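Local coordinates for hypothetical protein TA0175 (Thermoplasma acidophilum, PDB 1L6R) that catalyses the magnesium-dependent dephosphorylation of 2-phosphoglycolate to glycolate and phosphate, and less efficiently releases phosphate from pyrophosphate, at residues A[26-39]-A[214-227]. The protein carries 1 engineered substitution. Residues are numbered along the deposited sequence; the frame is centred on the assembly and turned at random.
Sequences KAIESIRSAEKKGL and GEEIGQIFKHFELM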
loop_
_atom_site.group_PDB
_atom_site.type_symbol
_atom_site.label_atom_id
_atom_site.label_comp_id
_atom_site.label_asym_id
_atom_site.label_seq_id
_atom_site.Cartn_x
_atom_site.Cartn_y
_atom_site.Cartn_z
ATOM N N LYS A 26 -1.930 12.863 -28.697
ATOM C CA LYS A 26 -2.706 11.655 -28.962
ATOM C C LYS A 26 -3.339 11.175 -27.650
ATOM O O LYS A 26 -4.487 10.733 -27.628
ATOM C CB LYS A 26 -1.822 10.557 -29.551
ATOM C CG LYS A 26 -1.401 10.817 -30.991
ATOM C CD LYS A 26 -0.565 9.672 -31.520
ATOM C CE LYS A 26 -0.088 9.944 -32.936
ATOM N NZ LYS A 26 0.797 8.843 -33.413
ATOM N N ALA A 27 -2.598 11.270 -26.548
ATOM C CA ALA A 27 -3.151 10.854 -25.257
ATOM C C ALA A 27 -4.313 11.776 -24.865
ATOM O O ALA A 27 -5.321 11.325 -24.322
ATOM C CB ALA A 27 -2.063 10.877 -24.182
ATOM N N ILE A 28 -4.167 13.072 -25.139
ATOM C CA ILE A 28 -5.223 14.028 -24.836
ATOM C C ILE A 28 -6.498 13.661 -25.598
ATOM O O ILE A 28 -7.576 13.621 -25.019
ATOM C CB ILE A 28 -4.817 15.467 -25.233
ATOM C CG1 ILE A 28 -3.699 15.975 -24.316
ATOM C CG2 ILE A 28 -6.028 16.392 -25.130
ATOM C CD1 ILE A 28 -3.093 17.304 -24.768
ATOM N N GLU A 29 -6.378 13.387 -26.896
ATOM C CA GLU A 29 -7.571 13.040 -27.663
ATOM C C GLU A 29 -8.161 11.706 -27.216
ATOM O O GLU A 29 -9.378 11.544 -27.225
ATOM C CB GLU A 29 -7.276 13.020 -29.163
ATOM C CG GLU A 29 -6.872 14.391 -29.755
ATOM C CD GLU A 29 -7.943 15.490 -29.620
ATOM O OE1 GLU A 29 -9.096 15.208 -29.216
ATOM O OE2 GLU A 29 -7.629 16.664 -29.936
ATOM N N SER A 30 -7.315 10.758 -26.809
ATOM C CA SER A 30 -7.823 9.470 -26.331
ATOM C C SER A 30 -8.635 9.695 -25.058
ATOM O O SER A 30 -9.703 9.114 -24.863
ATOM C CB SER A 30 -6.669 8.504 -26.043
ATOM O OG SER A 30 -5.962 8.187 -27.227
ATOM N N ILE A 31 -8.116 10.543 -24.177
ATOM C CA ILE A 31 -8.823 10.837 -22.942
ATOM C C ILE A 31 -10.172 11.498 -23.240
ATOM O O ILE A 31 -11.195 11.096 -22.694
ATOM C CB ILE A 31 -7.969 11.749 -22.032
ATOM C CG1 ILE A 31 -6.835 10.928 -21.407
ATOM C CG2 ILE A 31 -8.839 12.394 -20.942
ATOM C CD1 ILE A 31 -5.780 11.773 -20.718
ATOM N N ARG A 32 -10.179 12.503 -24.109
ATOM C CA ARG A 32 -11.437 13.174 -24.426
ATOM C C ARG A 32 -12.429 12.222 -25.082
ATOM O O ARG A 32 -13.619 12.289 -24.791
ATOM C CB ARG A 32 -11.188 14.385 -25.325
ATOM C CG ARG A 32 -10.425 15.494 -24.612
ATOM C CD ARG A 32 -10.081 16.621 -25.565
ATOM N NE ARG A 32 -9.322 17.675 -24.890
ATOM C CZ ARG A 32 -8.713 18.675 -25.518
ATOM N NH1 ARG A 32 -8.773 18.767 -26.843
ATOM N NH2 ARG A 32 -8.027 19.576 -24.821
ATOM N N SER A 33 -11.943 11.338 -25.949
ATOM C CA SER A 33 -12.818 10.375 -26.611
ATOM C C SER A 33 -13.444 9.442 -25.576
ATOM O O SER A 33 -14.657 9.235 -25.572
ATOM C CB SER A 33 -12.038 9.557 -27.641
ATOM O OG SER A 33 -11.656 10.351 -28.755
ATOM N N ALA A 34 -12.624 8.891 -24.684
ATOM C CA ALA A 34 -13.136 7.981 -23.663
ATOM C C ALA A 34 -14.117 8.679 -22.727
ATOM O O ALA A 34 -15.134 8.102 -22.345
ATOM C CB ALA A 34 -11.985 7.374 -22.868
ATOM N N GLU A 35 -13.817 9.920 -22.350
ATOM C CA GLU A 35 -14.712 10.660 -21.466
ATOM C C GLU A 35 -16.063 10.894 -22.131
ATOM O O GLU A 35 -17.097 10.797 -21.477
ATOM C CB GLU A 35 -14.082 11.996 -21.054
ATOM C CG GLU A 35 -12.846 11.814 -20.191
ATOM C CD GLU A 35 -12.260 13.141 -19.759
ATOM O OE1 GLU A 35 -12.294 14.082 -20.580
ATOM O OE2 GLU A 35 -11.762 13.255 -18.616
ATOM N N LYS A 36 -16.059 11.185 -23.431
ATOM C CA LYS A 36 -17.324 11.398 -24.132
ATOM C C LYS A 36 -18.167 10.124 -24.094
ATOM O O LYS A 36 -19.399 10.191 -24.105
ATOM C CB LYS A 36 -17.090 11.815 -25.589
ATOM C CG LYS A 36 -16.727 13.281 -25.762
ATOM C CD LYS A 36 -16.949 13.753 -27.194
ATOM C CE LYS A 36 -16.185 12.906 -28.194
ATOM N NZ LYS A 36 -16.225 13.487 -29.566
ATOM N N LYS A 37 -17.505 8.969 -24.052
ATOM C CA LYS A 37 -18.202 7.685 -24.005
ATOM C C LYS A 37 -18.608 7.288 -22.589
ATOM O O LYS A 37 -19.154 6.202 -22.375
ATOM C CB LYS A 37 -17.341 6.578 -24.622
ATOM C CG LYS A 37 -17.277 6.603 -26.144
ATOM C CD LYS A 37 -16.779 7.942 -26.636
ATOM C CE LYS A 37 -16.476 7.941 -28.117
ATOM N NZ LYS A 37 -15.859 9.239 -28.492
ATOM N N GLY A 38 -18.322 8.156 -21.621
ATOM C CA GLY A 38 -18.717 7.884 -20.249
ATOM C C GLY A 38 -17.665 7.600 -19.190
ATOM O O GLY A 38 -18.015 7.458 -18.019
ATOM N N LEU A 39 -16.395 7.516 -19.575
ATOM C CA LEU A 39 -15.338 7.238 -18.608
ATOM C C LEU A 39 -15.002 8.458 -17.762
ATOM O O LEU A 39 -14.964 9.578 -18.272
ATOM C CB LEU A 39 -14.066 6.783 -19.334
ATOM C CG LEU A 39 -12.843 6.452 -18.468
ATOM C CD1 LEU A 39 -13.100 5.183 -17.666
ATOM C CD2 LEU A 39 -11.621 6.273 -19.350
ATOM N N GLY A 214 2.656 8.151 -24.239
ATOM C CA GLY A 214 1.326 8.678 -24.460
ATOM C C GLY A 214 0.500 7.871 -25.432
ATOM O O GLY A 214 -0.725 7.893 -25.373
ATOM N N GLU A 215 1.170 7.144 -26.320
ATOM C CA GLU A 215 0.455 6.349 -27.307
ATOM C C GLU A 215 -0.169 5.094 -26.719
ATOM O O GLU A 215 -0.984 4.439 -27.368
ATOM C CB GLU A 215 1.377 6.013 -28.487
ATOM C CG GLU A 215 1.754 7.265 -29.265
ATOM C CD GLU A 215 2.300 6.994 -30.649
ATOM O OE1 GLU A 215 2.648 7.980 -31.334
ATOM O OE2 GLU A 215 2.372 5.814 -31.051
ATOM N N GLU A 216 0.183 4.763 -25.480
ATOM C CA GLU A 216 -0.410 3.590 -24.849
ATOM C C GLU A 216 -1.837 3.887 -24.389
ATOM O O GLU A 216 -2.650 2.977 -24.254
ATOM C CB GLU A 216 0.417 3.123 -23.632
ATOM C CG GLU A 216 0.373 4.032 -22.401
ATOM C CD GLU A 216 1.506 5.030 -22.377
ATOM O OE1 GLU A 216 1.842 5.579 -23.444
ATOM O OE2 GLU A 216 2.056 5.273 -21.272
ATOM N N ILE A 217 -2.156 5.160 -24.169
ATOM C CA ILE A 217 -3.484 5.502 -23.675
ATOM C C ILE A 217 -4.596 5.042 -24.614
ATOM O O ILE A 217 -5.544 4.372 -24.184
ATOM C CB ILE A 217 -3.593 7.022 -23.402
ATOM C CG1 ILE A 217 -2.492 7.451 -22.414
ATOM C CG2 ILE A 217 -4.972 7.353 -22.866
ATOM C CD1 ILE A 217 -2.494 6.698 -21.085
ATOM N N GLY A 218 -4.456 5.374 -25.894
ATOM C CA GLY A 218 -5.453 4.974 -26.869
ATOM C C GLY A 218 -5.576 3.466 -26.990
ATOM O O GLY A 218 -6.687 2.929 -27.025
ATOM N N GLN A 219 -4.450 2.758 -27.046
ATOM C CA GLN A 219 -4.531 1.304 -27.175
ATOM C C GLN A 219 -5.132 0.653 -25.935
ATOM O O GLN A 219 -5.883 -0.315 -26.037
ATOM C CB GLN A 219 -3.163 0.693 -27.463
ATOM C CG GLN A 219 -3.279 -0.795 -27.807
ATOM C CD GLN A 219 -1.949 -1.486 -27.949
ATOM O OE1 GLN A 219 -1.066 -1.332 -27.109
ATOM N NE2 GLN A 219 -1.801 -2.279 -29.006
ATOM N N ILE A 220 -4.790 1.179 -24.760
ATOM C CA ILE A 220 -5.322 0.658 -23.508
ATOM C C ILE A 220 -6.834 0.856 -23.465
ATOM O O ILE A 220 -7.571 -0.075 -23.157
ATOM C CB ILE A 220 -4.665 1.361 -22.288
ATOM C CG1 ILE A 220 -3.216 0.892 -22.142
ATOM C CG2 ILE A 220 -5.455 1.080 -21.020
ATOM C CD1 ILE A 220 -2.412 1.744 -21.170
ATOM N N PHE A 221 -7.293 2.065 -23.778
ATOM C CA PHE A 221 -8.726 2.344 -23.758
ATOM C C PHE A 221 -9.467 1.452 -24.758
ATOM O O PHE A 221 -10.537 0.922 -24.443
ATOM C CB PHE A 221 -8.991 3.827 -24.071
ATOM C CG PHE A 221 -8.655 4.773 -22.932
ATOM C CD1 PHE A 221 -8.408 4.300 -21.642
ATOM C CD2 PHE A 221 -8.629 6.149 -23.152
ATOM C CE1 PHE A 221 -8.139 5.184 -20.584
ATOM C CE2 PHE A 221 -8.364 7.048 -22.101
ATOM C CZ PHE A 221 -8.121 6.565 -20.821
ATOM N N LYS A 222 -8.900 1.279 -25.945
ATOM C CA LYS A 222 -9.530 0.428 -26.958
ATOM C C LYS A 222 -9.615 -1.001 -26.450
ATOM O O LYS A 222 -10.640 -1.665 -26.605
ATOM C CB LYS A 222 -8.734 0.449 -28.259
ATOM C CG LYS A 222 -8.838 1.750 -29.029
ATOM C CD LYS A 222 -7.991 1.702 -30.289
ATOM C CE LYS A 222 -8.104 2.997 -31.074
ATOM N NZ LYS A 222 -7.703 4.170 -30.251
ATOM N N HIS A 223 -8.537 -1.479 -25.843
ATOM C CA HIS A 223 -8.522 -2.835 -25.320
ATOM C C HIS A 223 -9.664 -3.081 -24.336
ATOM O O HIS A 223 -10.299 -4.139 -24.363
ATOM C CB HIS A 223 -7.185 -3.127 -24.639
ATOM C CG HIS A 223 -7.101 -4.495 -24.041
ATOM N ND1 HIS A 223 -7.328 -4.742 -22.705
ATOM C CD2 HIS A 223 -6.846 -5.698 -24.609
ATOM C CE1 HIS A 223 -7.214 -6.039 -22.474
ATOM N NE2 HIS A 223 -6.923 -6.640 -23.613
ATOM N N PHE A 224 -9.924 -2.111 -23.464
ATOM C CA PHE A 224 -10.986 -2.242 -22.478
ATOM C C PHE A 224 -12.341 -1.721 -22.975
ATOM O O PHE A 224 -13.266 -1.520 -22.188
ATOM C CB PHE A 224 -10.571 -1.528 -21.187
ATOM C CG PHE A 224 -9.468 -2.228 -20.440
ATOM C CD1 PHE A 224 -9.696 -3.461 -19.832
ATOM C CD2 PHE A 224 -8.198 -1.667 -20.356
ATOM C CE1 PHE A 224 -8.677 -4.126 -19.151
ATOM C CE2 PHE A 224 -7.172 -2.319 -19.679
ATOM C CZ PHE A 224 -7.410 -3.553 -19.073
ATOM N N GLU A 225 -12.443 -1.511 -24.283
ATOM C CA GLU A 225 -13.677 -1.030 -24.907
ATOM C C GLU A 225 -14.164 0.282 -24.299
ATOM O O GLU A 225 -15.362 0.469 -24.068
ATOM C CB GLU A 225 -14.779 -2.087 -24.784
ATOM C CG GLU A 225 -14.424 -3.433 -25.399
ATOM C CD GLU A 225 -15.555 -4.439 -25.286
ATOM O OE1 GLU A 225 -16.032 -4.674 -24.156
ATOM O OE2 GLU A 225 -15.965 -4.994 -26.328
ATOM N N LEU A 226 -13.229 1.194 -24.047
ATOM C CA LEU A 226 -13.556 2.488 -23.462
ATOM C C LEU A 226 -13.530 3.578 -24.528
ATOM O O LEU A 226 -13.953 4.705 -24.278
ATOM C CB LEU A 226 -12.564 2.825 -22.342
ATOM C CG LEU A 226 -12.584 1.871 -21.142
ATOM C CD1 LEU A 226 -11.439 2.195 -20.193
ATOM C CD2 LEU A 226 -13.923 1.991 -20.423
ATOM N N MET A 227 -13.031 3.224 -25.709
ATOM C CA MET A 227 -12.943 4.137 -26.846
ATOM C C MET A 227 -13.592 3.515 -28.072
ATOM O O MET A 227 -14.415 4.199 -28.718
ATOM C CB MET A 227 -11.486 4.454 -27.177
ATOM C CG MET A 227 -10.975 5.742 -26.588
ATOM S SD MET A 227 -9.369 6.104 -27.272
ATOM C CE MET A 227 -9.825 6.874 -28.822
HETATM O O HOH W 1 -3.085 7.635 -26.944
HETATM O O HOH W 2 -15.318 5.368 -22.142
#
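Lys26 and Glu215 meet through side chains that each set CG beside the backbone N (chi1 -72° and -66°) and then run out extended, bringing Lys26 NZ to 2.9 Å from Glu215 OE1 in a salt bridge, the nitrogen coming in from above the carboxylate plane. The bridge closes the N-terminal end of a helix pair running in roughly the same direction, 26-36 with the C-terminal helix 215-223, in the Rossmann-like core domain of this HAD-superfamily phosphatase. The axes of these two helical segments come within 7.8 Å, inclined at 28°. A lysine in place of Glu215 would probably leave Lys26 without its anionic mate and set two ammonium groups against each other. Close packing is helped by small residues: Ser30 OG lies 3.3 Å from Gly218 CA, where a side chain would collide with it. That hydroxyl donates to Lys26 O and accepts from a water that also bonds Gly214 O and Gly218 N, tying the Ser30 hydroxyl to the backbone of 214-218. On the inner side Ile217 presses CG1 on Ala27 CB and CG2 on Ser30 CB, while its side chain also reaches Ile175 of the central sheet. Farther along, Leu39 CD2 sits over one face of the Phe221 ring, 4.2 Å from its centroid, a CH-pi contact; Ile31 CA and Ser30 O meet the ring edge. Beyond the Schellman motif at Glu225 the chain folds back, and Met227, bent at its last torsion, lays SD on Ser30 CB and CE on Ser33 CB. Leu226 O takes a CA-H contact from Ala34 CA at 3.4 Å and a hydrogen bond from a second water, which also donates to Ala34 O at 2.7 Å.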